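Local coordinates for protein GDP-L-fucose synthase (Campylobacter jejuni, PDB 7ANC) that binds NADP and reduces the C4 keto group of a GDP-linked mannoheptose, as a member of the fucose synthase subfamily of epimerases and dehydratases, at residues A[156-161]-A[257-262]. Numbering follows the deposited sequence.
Sequences GTNFIT and NIDFKD
The flat amide of N158 and the carboxylate of D259 approach at a slant, their planes turned 44° apart. ND2 of N158 donates a hydrogen bond to OD1 of D259, 2.8 Å away; this oxygen lies almost in the amide plane but is met on its anti side, well out of the carboxylate plane. The amide's other terminal atom, OD1 of N158, accepts the backbone N-H of F260 at 2.9 Å, the donor tilted 24° from the carbonyl plane. Asparagine suits this place because one short side chain both gives and accepts, and two bonds fix the rotation of its amide. Nearby, T157 CB sits 3.7 Å above the centre of one face of the F159 ring.

Aspartate suits 259 because OD1 also forms a salt bridge with K102, whose NZ bonds I258 O as well; the lysine probably stabilises the carboxylate as an anion.

The contact lies at the start of strand 159-164 in the parallel sheet of the Rossmann fold, beside the loop from helix 244-257 to strand 274-275, outermost within this chain. I160, a branched apolar residue fit for a buried strand, has its CB facing the loop and brings CD1 to 3.9 Å from F260 N. With CG anti to the backbone N (chi1 178°), the F260 ring packs its apolar surface on N152 and I153 of helix 135-155. Residues 259-262 form a beta-turn: D262 N bonds D259 O, and D262 OD2 accepts the N-H of D259.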
ATOM      1  N   GLY A 156      17.101   9.907   8.410  1.00 13.26           N
ATOM      2  CA  GLY A 156      16.939  11.257   8.916  1.00 15.85           C
ATOM      3  C   GLY A 156      16.449  12.282   7.912  1.00 14.80           C
ATOM      4  O   GLY A 156      16.775  13.493   8.005  1.00 15.75           O
ATOM      5  N   THR A 157      15.626  11.829   6.946  1.00 16.58           N
ATOM      6  CA  THR A 157      14.939  12.753   6.050  1.00 13.85           C
ATOM      7  C   THR A 157      13.850  13.520   6.829  1.00 12.70           C
ATOM      8  O   THR A 157      13.592  13.226   8.004  1.00 13.54           O
ATOM      9  CB  THR A 157      14.325  12.013   4.837  1.00 13.29           C
ATOM     10  OG1 THR A 157      13.522  10.932   5.327  1.00 11.76           O
ATOM     11  CG2 THR A 157      15.391  11.437   3.971  1.00 13.59           C
ATOM     12  N   ASN A 158      13.181  14.468   6.142  1.00 13.42           N
ATOM     13  CA  ASN A 158      12.128  15.288   6.759  1.00 13.69           C
ATOM     14  C   ASN A 158      10.927  15.291   5.777  1.00 12.34           C
ATOM     15  O   ASN A 158      10.670  16.294   5.086  1.00 12.50           O
ATOM     16  CB  ASN A 158      12.693  16.688   7.041  1.00 14.73           C
ATOM     17  CG  ASN A 158      11.964  17.422   8.159  1.00 17.15           C
ATOM     18  OD1 ASN A 158      11.062  16.881   8.827  1.00 16.83           O
ATOM     19  ND2 ASN A 158      12.407  18.694   8.429  1.00 16.84           N
ATOM     20  N   PHE A 159      10.248  14.132   5.705  1.00 11.91           N
ATOM     21  CA  PHE A 159       9.144  13.874   4.766  1.00 12.13           C
ATOM     22  C   PHE A 159       7.853  13.694   5.562  1.00 13.57           C
ATOM     23  O   PHE A 159       7.714  12.683   6.262  1.00 12.91           O
ATOM     24  CB  PHE A 159       9.453  12.583   3.953  1.00 12.88           C
ATOM     25  CG  PHE A 159      10.699  12.608   3.069  1.00 13.07           C
ATOM     26  CD1 PHE A 159      11.371  13.778   2.729  1.00 11.86           C
ATOM     27  CD2 PHE A 159      11.141  11.430   2.484  1.00 13.64           C
ATOM     28  CE1 PHE A 159      12.488  13.751   1.895  1.00 14.95           C
ATOM     29  CE2 PHE A 159      12.245  11.402   1.641  1.00 14.88           C
ATOM     30  CZ  PHE A 159      12.912  12.555   1.315  1.00 15.08           C
ATOM     31  N   ILE A 160       6.912  14.647   5.470  1.00 13.37           N
ATOM     32  CA  ILE A 160       5.744  14.708   6.362  1.00 14.36           C
ATOM     33  C   ILE A 160       4.453  14.415   5.610  1.00 14.56           C
ATOM     34  O   ILE A 160       4.246  15.009   4.554  1.00 14.34           O
ATOM     35  CB  ILE A 160       5.607  16.116   7.007  1.00 14.14           C
ATOM     36  CG1 ILE A 160       6.967  16.618   7.559  1.00 17.38           C
ATOM     37  CG2 ILE A 160       4.490  16.104   8.054  1.00 15.56           C
ATOM     38  CD1 ILE A 160       7.551  15.711   8.628  1.00 19.93           C
ATOM     39  N   THR A 161       3.616  13.511   6.147  1.00 13.59           N
ATOM     40  CA  THR A 161       2.329  13.157   5.583  1.00 14.63           C
ATOM     41  C   THR A 161       1.162  13.895   6.308  1.00 15.63           C
ATOM     42  O   THR A 161       1.023  13.799   7.564  1.00 14.10           O
ATOM     43  CB  THR A 161       2.118  11.616   5.701  1.00 17.12           C
ATOM     44  OG1 THR A 161       3.106  10.924   4.934  1.00 17.68           O
ATOM     45  CG2 THR A 161       0.769  11.205   5.168  1.00 16.36           C
ATOM     46  N   ASN A 257       7.326  25.137   9.585  1.00 17.41           N
ATOM     47  CA  ASN A 257       7.256  25.072  11.047  1.00 18.69           C
ATOM     48  C   ASN A 257       7.236  23.699  11.713  1.00 20.69           C
ATOM     49  O   ASN A 257       7.476  23.613  12.934  1.00 20.84           O
ATOM     50  CB  ASN A 257       6.019  25.840  11.531  1.00 25.29           C
ATOM     51  CG  ASN A 257       6.068  27.315  11.142  1.00 27.21           C
ATOM     52  OD1 ASN A 257       6.933  28.070  11.611  1.00 28.65           O
ATOM     53  ND2 ASN A 257       5.172  27.725  10.249  1.00 24.87           N
ATOM     54  N   ILE A 258       6.910  22.623  10.973  1.00 17.68           N
ATOM     55  CA  ILE A 258       6.699  21.311  11.604  1.00 17.47           C
ATOM     56  C   ILE A 258       7.746  20.324  11.053  1.00 18.16           C
ATOM     57  O   ILE A 258       7.783  20.069   9.822  1.00 20.48           O
ATOM     58  CB  ILE A 258       5.287  20.733  11.348  1.00 15.39           C
ATOM     59  CG1 ILE A 258       4.175  21.681  11.842  1.00 17.51           C
ATOM     60  CG2 ILE A 258       5.137  19.374  12.045  1.00 17.66           C
ATOM     61  CD1 ILE A 258       2.721  21.238  11.600  1.00 15.70           C
ATOM     62  N   ASP A 259       8.632  19.836  11.937  1.00 17.10           N
ATOM     63  CA  ASP A 259       9.678  18.866  11.556  1.00 16.21           C
ATOM     64  C   ASP A 259       9.404  17.480  12.142  1.00 14.78           C
ATOM     65  O   ASP A 259       8.728  17.355  13.155  1.00 16.33           O
ATOM     66  CB  ASP A 259      11.066  19.365  12.005  1.00 18.48           C
ATOM     67  CG  ASP A 259      11.450  20.692  11.338  1.00 23.16           C
ATOM     68  OD1 ASP A 259      11.379  20.740  10.084  1.00 22.66           O
ATOM     69  OD2 ASP A 259      11.742  21.705  12.066  1.00 25.37           O
ATOM     70  N   PHE A 260       9.995  16.442  11.537  1.00 14.72           N
ATOM     71  CA  PHE A 260       9.870  15.088  12.025  1.00 15.57           C
ATOM     72  C   PHE A 260      10.256  14.977  13.522  1.00 16.16           C
ATOM     73  O   PHE A 260       9.550  14.305  14.295  1.00 15.97           O
ATOM     74  CB  PHE A 260      10.708  14.102  11.182  1.00 16.49           C
ATOM     75  CG  PHE A 260      10.670  12.672  11.667  1.00 14.09           C
ATOM     76  CD1 PHE A 260       9.489  11.925  11.616  1.00 16.92           C
ATOM     77  CD2 PHE A 260      11.830  12.057  12.183  1.00 16.45           C
ATOM     78  CE1 PHE A 260       9.463  10.589  12.042  1.00 14.91           C
ATOM     79  CE2 PHE A 260      11.797  10.736  12.626  1.00 13.83           C
ATOM     80  CZ  PHE A 260      10.617  10.014  12.564  1.00 16.49           C
ATOM     81  N   LYS A 261      11.354  15.622  13.925  1.00 16.85           N
ATOM     82  CA  LYS A 261      11.770  15.598  15.341  1.00 20.72           C
ATOM     83  C   LYS A 261      10.671  16.082  16.332  1.00 19.12           C
ATOM     84  O   LYS A 261      10.646  15.644  17.473  1.00 21.43           O
ATOM     85  CB  LYS A 261      13.098  16.368  15.534  1.00 21.63           C
ATOM     86  CG  LYS A 261      13.018  17.869  15.377  1.00 22.47           C
ATOM     87  CD  LYS A 261      14.412  18.482  15.501  1.00 25.08           C
ATOM     88  CE  LYS A 261      14.384  19.998  15.596  1.00 31.41           C
ATOM     89  NZ  LYS A 261      15.771  20.582  15.465  1.00 30.22           N
ATOM     90  N   ASP A 262       9.748  16.940  15.871  1.00 19.38           N
ATOM     91  CA  ASP A 262       8.628  17.460  16.676  1.00 19.93           C
ATOM     92  C   ASP A 262       7.506  16.438  16.893  1.00 21.75           C
ATOM     93  O   ASP A 262       6.657  16.639  17.731  1.00 21.83           O
ATOM     94  CB  ASP A 262       7.981  18.698  16.002  1.00 22.06           C
ATOM     95  CG  ASP A 262       8.943  19.851  15.803  1.00 25.91           C
ATOM     96  OD1 ASP A 262       9.833  20.022  16.641  1.00 25.43           O
ATOM     97  OD2 ASP A 262       8.822  20.600  14.792  1.00 22.26           O
TER